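Local structure of penicillin-binding protein 2 (Pbp2) (Helicobacter pylori, 5LP5) at residues Phe63-Leu69 and Asp149-Asn155; Glu179-Ile185 and Gln200-Gly204. The protein probably acts in cell wall synthesis and cell shape as a penicillin-binding peptidoglycan transpeptidase, and forms a complex with the rod shape-determining protein MreC. Residues are numbered along the deposited sequence.

Both contacts belong to the penicillin-binding protein dimerisation domain and lie on the same side of the chain's centre. Their centres are about 18 Å apart and their nearest atoms about 6 Å, so they do not touch. Contact 1 comes first, pairing strand 63-76 with strand 144-152 in a mixed sheet; contact 2 then joins the turn after helix 171-176 to the exit of helix 196-200, just before strand 204-210. Glu192, in the chain between the two segments of contact 2, ties that part to the sheet of contact 1 through a salt bridge to Arg151 and a hydrogen bond to Tyr153 OH. Of the two contacts, MreC packs on contact 1 alone, at Leu69 and Asp149.

Contact 1 (Phe63-Leu69 and Asp149-Asn155); sequences FLATNEL and DKRYYPN
Two antiparallel strands of a mixed sheet in the dimerisation domain, 66-69 and 149-152, pair with axes 4.3 Å apart at closest and N-to-C directions 138° apart. Thr66-Tyr152 and Glu68-Lys150 are hydrogen-bonded pairs, Asn67-Arg151 and Leu69-Asp149 non-hydrogen-bonded ones. Backbone bonds link Thr66 N-Tyr152 O (2.9 Å), Tyr152 N-Thr66 O (2.7 Å), Glu68 N-Lys150 O (2.9 Å) and Lys150 N-Glu68 O (3.1 Å). Just before, Leu64 and Ala65 form a classic beta bulge against Ile56. MreC packs its Phe182 on Leu69 and its Thr221 on Asp149. Glu68 (chi1 m, chi2 t), the residue most covered, suits its place opposite Lys150: OE1 is 4.4 Å from Lys150 NZ, beyond salt-bridge distance. Its OE2 packs 3.7 Å from Tyr152 CG. Tyr152 (chi1 t) meets Thr66 CG2 at its ring edge, CD2-CG2 3.9 Å. On the opposite face Arg151 is buried; Glu192 balances its charge through a salt bridge to NE, while Asn67 (chi1 m), its ND2 hydrogen-bonded to Arg53 O, accepts a hydrogen bond from Arg151 NH1 at OD1 (3.0 Å).

Contact 2 (Glu179-Ile185 and Gln200-Gly204); sequences ENQYSQI and QGKVG
Glu179 and Asn180 lie in a 3-10 segment, and the chain then turns toward Ile185, with Gln184 N hydrogen-bonded to Asn180 O at 3.2 Å. Facing this, Gln200 is the last residue of a helix; Gly201 leaves it with phi 77°, a positive value that glycine tolerates best, and Lys202 and Val203 run on extended. The backbones stay well apart, Tyr182 CA to Val203 CA being 7.6 Å, so side chains fill the gap. Glu179, with chi1 and chi2 both t, is long enough to reach across and accept a hydrogen bond from Val203 N at OE2, 3.1 Å away. Tyr182 (chi1 m) lays its ring obliquely against Val203, CD2 to CG1 3.4 Å, and also meets Phe48. Gln200, chi1 t, has the most surface covered and fills the space beside the turn, its NE2 2.6 Å from Ile185 O. With a carboxylate taking up the backbone N-H of Val203, one Tyr-Val contact and no backbone pairing, side chains mediate this meeting of turn and helix exit in the dimerisation domain.

Contact 1 (Phe63-Leu69 and Asp149-Asn155)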
loop_
_atom_site.group_PDB
_atom_site.type_symbol
_atom_site.label_atom_id
_atom_site.label_comp_id
_atom_site.label_asym_id
_atom_site.label_seq_id
_atom_site.Cartn_x
_atom_site.Cartn_y
_atom_site.Cartn_z
ATOM N N PHE A 63 1.146 12.592 -2.160
ATOM C CA PHE A 63 1.591 11.222 -2.413
ATOM C C PHE A 63 2.298 11.061 -3.756
ATOM O O PHE A 63 1.735 11.366 -4.816
ATOM C CB PHE A 63 0.401 10.265 -2.391
ATOM C CG PHE A 63 -0.160 10.050 -1.036
ATOM C CD1 PHE A 63 -1.261 10.746 -0.620
ATOM C CD2 PHE A 63 0.432 9.155 -0.167
ATOM C CE1 PHE A 63 -1.777 10.557 0.642
ATOM C CE2 PHE A 63 -0.076 8.958 1.099
ATOM C CZ PHE A 63 -1.184 9.657 1.504
ATOM N N LEU A 64 3.518 10.540 -3.693
ATOM C CA LEU A 64 4.262 10.155 -4.883
ATOM C C LEU A 64 4.263 8.644 -5.055
ATOM O O LEU A 64 4.134 8.141 -6.189
ATOM C CB LEU A 64 5.695 10.676 -4.793
ATOM C CG LEU A 64 5.813 12.200 -4.769
ATOM C CD1 LEU A 64 7.207 12.655 -4.363
ATOM C CD2 LEU A 64 5.417 12.773 -6.114
ATOM N N ALA A 65 4.410 7.948 -3.923
ATOM C CA ALA A 65 4.451 6.485 -3.866
ATOM C C ALA A 65 3.707 5.968 -2.643
ATOM O O ALA A 65 3.925 6.421 -1.514
ATOM C CB ALA A 65 5.888 5.965 -3.847
ATOM N N THR A 66 2.855 4.981 -2.879
ATOM C CA THR A 66 2.020 4.436 -1.843
ATOM C C THR A 66 1.669 2.968 -2.099
ATOM O O THR A 66 2.168 2.352 -3.039
ATOM C CB THR A 66 0.754 5.289 -1.703
ATOM O OG1 THR A 66 0.104 4.936 -0.493
ATOM C CG2 THR A 66 -0.193 5.110 -2.875
ATOM N N ASN A 67 0.790 2.416 -1.262
ATOM C CA ASN A 67 0.362 1.008 -1.378
ATOM C C ASN A 67 -1.167 0.865 -1.560
ATOM O O ASN A 67 -1.923 1.638 -1.002
ATOM C CB ASN A 67 0.796 0.262 -0.127
ATOM C CG ASN A 67 2.294 0.283 0.084
ATOM O OD1 ASN A 67 3.072 0.238 -0.872
ATOM N ND2 ASN A 67 2.710 0.314 1.350
ATOM N N GLU A 68 -1.600 -0.119 -2.344
ATOM C CA GLU A 68 -3.031 -0.382 -2.575
ATOM C C GLU A 68 -3.410 -1.753 -2.072
ATOM O O GLU A 68 -2.768 -2.745 -2.410
ATOM C CB GLU A 68 -3.405 -0.300 -4.048
ATOM C CG GLU A 68 -3.766 1.100 -4.489
ATOM C CD GLU A 68 -4.443 1.137 -5.848
ATOM O OE1 GLU A 68 -4.679 0.062 -6.446
ATOM O OE2 GLU A 68 -4.762 2.255 -6.305
ATOM N N LEU A 69 -4.459 -1.787 -1.258
ATOM C CA LEU A 69 -4.923 -3.016 -0.666
ATOM C C LEU A 69 -5.694 -3.828 -1.695
ATOM O O LEU A 69 -6.706 -3.405 -2.223
ATOM C CB LEU A 69 -5.789 -2.696 0.537
ATOM C CG LEU A 69 -6.262 -3.861 1.365
ATOM C CD1 LEU A 69 -5.111 -4.789 1.721
ATOM C CD2 LEU A 69 -6.936 -3.330 2.629
ATOM N N ASP A 149 -0.518 -6.330 -0.387
ATOM C CA ASP A 149 -0.136 -4.998 -0.828
ATOM C C ASP A 149 0.435 -4.997 -2.243
ATOM O O ASP A 149 1.199 -5.866 -2.608
ATOM C CB ASP A 149 0.904 -4.392 0.125
ATOM C CG ASP A 149 0.275 -3.570 1.220
ATOM O OD1 ASP A 149 -0.893 -3.149 1.013
ATOM O OD2 ASP A 149 0.941 -3.342 2.270
ATOM N N LYS A 150 0.057 -3.997 -3.020
ATOM C CA LYS A 150 0.625 -3.755 -4.329
ATOM C C LYS A 150 1.074 -2.308 -4.360
ATOM O O LYS A 150 0.312 -1.433 -4.004
ATOM C CB LYS A 150 -0.427 -4.021 -5.408
ATOM C CG LYS A 150 -0.424 -3.064 -6.573
ATOM C CD LYS A 150 -1.444 -3.509 -7.611
ATOM C CE LYS A 150 -2.259 -2.341 -8.125
ATOM N NZ LYS A 150 -2.949 -2.727 -9.368
ATOM N N ARG A 151 2.309 -2.040 -4.750
ATOM C CA ARG A 151 2.816 -0.679 -4.780
ATOM C C ARG A 151 2.023 0.101 -5.812
ATOM O O ARG A 151 1.519 -0.454 -6.801
ATOM C CB ARG A 151 4.309 -0.673 -5.127
ATOM C CG ARG A 151 5.065 0.611 -4.771
ATOM C CD ARG A 151 5.183 0.803 -3.258
ATOM N NE ARG A 151 6.241 1.751 -2.870
ATOM C CZ ARG A 151 6.337 2.328 -1.670
ATOM N NH1 ARG A 151 5.459 2.048 -0.716
ATOM N NH2 ARG A 151 7.315 3.188 -1.409
ATOM N N TYR A 152 1.904 1.400 -5.573
ATOM C CA TYR A 152 1.126 2.281 -6.445
ATOM C C TYR A 152 1.713 3.692 -6.518
ATOM O O TYR A 152 1.935 4.340 -5.504
ATOM C CB TYR A 152 -0.322 2.344 -5.962
ATOM C CG TYR A 152 -1.221 3.183 -6.840
ATOM C CD1 TYR A 152 -1.548 2.780 -8.141
ATOM C CD2 TYR A 152 -1.732 4.381 -6.378
ATOM C CE1 TYR A 152 -2.356 3.562 -8.951
ATOM C CE2 TYR A 152 -2.554 5.158 -7.165
ATOM C CZ TYR A 152 -2.863 4.753 -8.446
ATOM O OH TYR A 152 -3.666 5.562 -9.212
ATOM N N TYR A 153 1.934 4.158 -7.741
ATOM C CA TYR A 153 2.491 5.479 -8.013
ATOM C C TYR A 153 1.363 6.303 -8.633
ATOM O O TYR A 153 1.043 6.154 -9.813
ATOM C CB TYR A 153 3.725 5.359 -8.933
ATOM C CG TYR A 153 4.774 4.426 -8.351
ATOM C CD1 TYR A 153 5.793 4.909 -7.564
ATOM C CD2 TYR A 153 4.702 3.041 -8.543
ATOM C CE1 TYR A 153 6.740 4.053 -7.005
ATOM C CE2 TYR A 153 5.640 2.180 -7.983
ATOM C CZ TYR A 153 6.652 2.695 -7.217
ATOM O OH TYR A 153 7.581 1.872 -6.653
ATOM N N PRO A 154 0.719 7.148 -7.812
ATOM C CA PRO A 154 -0.453 7.896 -8.242
ATOM C C PRO A 154 -0.209 8.719 -9.481
ATOM O O PRO A 154 -1.063 8.762 -10.368
ATOM C CB PRO A 154 -0.761 8.825 -7.067
ATOM C CG PRO A 154 0.309 8.628 -6.079
ATOM C CD PRO A 154 1.019 7.364 -6.393
ATOM N N ASN A 155 0.951 9.353 -9.569
ATOM C CA ASN A 155 1.204 10.237 -10.709
ATOM C C ASN A 155 1.822 9.552 -11.922
ATOM O O ASN A 155 2.212 10.209 -12.876
ATOM C CB ASN A 155 2.063 11.412 -10.266
ATOM C CG ASN A 155 1.429 12.172 -9.146
ATOM O OD1 ASN A 155 0.782 13.185 -9.361
ATOM N ND2 ASN A 155 1.587 11.673 -7.952
#

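Contact 2 (Glu179-Ile185 and Gln200-Gly204)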
loop_
_atom_site.group_PDB
_atom_site.type_symbol
_atom_site.label_atom_id
_atom_site.label_comp_id
_atom_site.label_asym_id
_atom_site.label_seq_id
_atom_site.Cartn_x
_atom_site.Cartn_y
_atom_site.Cartn_z
ATOM N N GLU A 179 17.036 -9.711 5.214
ATOM C CA GLU A 179 15.686 -9.284 5.605
ATOM C C GLU A 179 14.757 -8.867 4.442
ATOM O O GLU A 179 13.629 -8.445 4.669
ATOM C CB GLU A 179 15.736 -8.167 6.654
ATOM C CG GLU A 179 14.369 -7.958 7.287
ATOM C CD GLU A 179 14.328 -6.910 8.364
ATOM O OE1 GLU A 179 15.294 -6.797 9.148
ATOM O OE2 GLU A 179 13.291 -6.222 8.429
ATOM N N ASN A 180 15.208 -8.991 3.202
ATOM C CA ASN A 180 14.312 -8.773 2.061
ATOM C C ASN A 180 13.278 -9.902 1.919
ATOM O O ASN A 180 12.350 -9.795 1.130
ATOM C CB ASN A 180 15.107 -8.666 0.753
ATOM C CG ASN A 180 15.943 -7.400 0.664
ATOM O OD1 ASN A 180 15.582 -6.353 1.201
ATOM N ND2 ASN A 180 17.057 -7.486 -0.057
ATOM N N GLN A 181 13.444 -10.977 2.683
ATOM C CA GLN A 181 12.670 -12.207 2.484
ATOM C C GLN A 181 11.232 -12.152 2.990
ATOM O O GLN A 181 10.368 -12.841 2.455
ATOM C CB GLN A 181 13.369 -13.390 3.159
ATOM C CG GLN A 181 13.501 -13.253 4.674
ATOM C CD GLN A 181 13.618 -14.584 5.377
ATOM O OE1 GLN A 181 12.826 -15.504 5.157
ATOM N NE2 GLN A 181 14.620 -14.699 6.223
ATOM N N TYR A 182 10.972 -11.345 4.011
ATOM C CA TYR A 182 9.673 -11.366 4.686
ATOM C C TYR A 182 8.593 -10.671 3.876
ATOM O O TYR A 182 7.409 -10.946 4.056
ATOM C CB TYR A 182 9.767 -10.738 6.078
ATOM C CG TYR A 182 10.700 -11.475 7.001
ATOM C CD1 TYR A 182 10.394 -12.753 7.443
ATOM C CD2 TYR A 182 11.896 -10.891 7.432
ATOM C CE1 TYR A 182 11.267 -13.449 8.275
ATOM C CE2 TYR A 182 12.770 -11.563 8.273
ATOM C CZ TYR A 182 12.453 -12.843 8.700
ATOM O OH TYR A 182 13.318 -13.519 9.540
ATOM N N SER A 183 9.007 -9.770 2.991
ATOM C CA SER A 183 8.074 -9.076 2.097
ATOM C C SER A 183 8.150 -9.562 0.650
ATOM O O SER A 183 7.144 -9.586 -0.040
ATOM C CB SER A 183 8.309 -7.561 2.147
ATOM O OG SER A 183 9.665 -7.260 2.427
ATOM N N GLN A 184 9.336 -9.950 0.198
ATOM C CA GLN A 184 9.600 -10.205 -1.228
ATOM C C GLN A 184 9.283 -8.982 -2.105
ATOM O O GLN A 184 8.891 -9.115 -3.269
ATOM C CB GLN A 184 8.888 -11.476 -1.728
ATOM C CG GLN A 184 9.841 -12.630 -2.096
ATOM C CD GLN A 184 10.153 -13.557 -0.933
ATOM O OE1 GLN A 184 9.261 -14.199 -0.391
ATOM N NE2 GLN A 184 11.424 -13.652 -0.562
ATOM N N ILE A 185 9.488 -7.797 -1.530
ATOM C CA ILE A 185 9.308 -6.523 -2.218
ATOM C C ILE A 185 10.523 -5.652 -1.920
ATOM O O ILE A 185 10.754 -5.242 -0.778
ATOM C CB ILE A 185 8.024 -5.794 -1.745
ATOM C CG1 ILE A 185 6.777 -6.611 -2.084
ATOM C CG2 ILE A 185 7.902 -4.408 -2.368
ATOM C CD1 ILE A 185 6.604 -6.896 -3.561
ATOM N N GLN A 200 11.239 -0.101 3.806
ATOM C CA GLN A 200 10.804 -1.450 4.109
ATOM C C GLN A 200 10.516 -1.620 5.587
ATOM O O GLN A 200 9.593 -2.325 5.972
ATOM C CB GLN A 200 11.879 -2.451 3.695
ATOM C CG GLN A 200 11.413 -3.886 3.786
ATOM C CD GLN A 200 12.092 -4.760 2.770
ATOM O OE1 GLN A 200 13.292 -5.028 2.871
ATOM N NE2 GLN A 200 11.331 -5.192 1.763
ATOM N N GLY A 201 11.325 -0.993 6.420
ATOM C CA GLY A 201 11.183 -1.149 7.860
ATOM C C GLY A 201 11.727 -2.461 8.392
ATOM O O GLY A 201 12.329 -3.226 7.655
ATOM N N LYS A 202 11.513 -2.710 9.680
ATOM C CA LYS A 202 12.038 -3.901 10.364
ATOM C C LYS A 202 10.878 -4.830 10.711
ATOM O O LYS A 202 9.822 -4.363 11.146
ATOM C CB LYS A 202 12.780 -3.529 11.651
ATOM C CG LYS A 202 13.837 -2.453 11.484
ATOM C CD LYS A 202 14.019 -1.629 12.756
ATOM C CE LYS A 202 14.801 -2.397 13.809
ATOM N NZ LYS A 202 16.221 -2.599 13.398
ATOM N N VAL A 203 11.058 -6.135 10.520
ATOM C CA VAL A 203 10.050 -7.085 10.961
ATOM C C VAL A 203 10.047 -7.191 12.471
ATOM O O VAL A 203 11.045 -6.925 13.134
ATOM C CB VAL A 203 10.257 -8.515 10.437
ATOM C CG1 VAL A 203 9.953 -8.587 8.953
ATOM C CG2 VAL A 203 11.648 -9.033 10.804
ATOM N N GLY A 204 8.900 -7.590 12.992
ATOM C CA GLY A 204 8.792 -8.013 14.362
ATOM C C GLY A 204 8.304 -9.436 14.284
ATOM O O GLY A 204 8.117 -9.989 13.196
#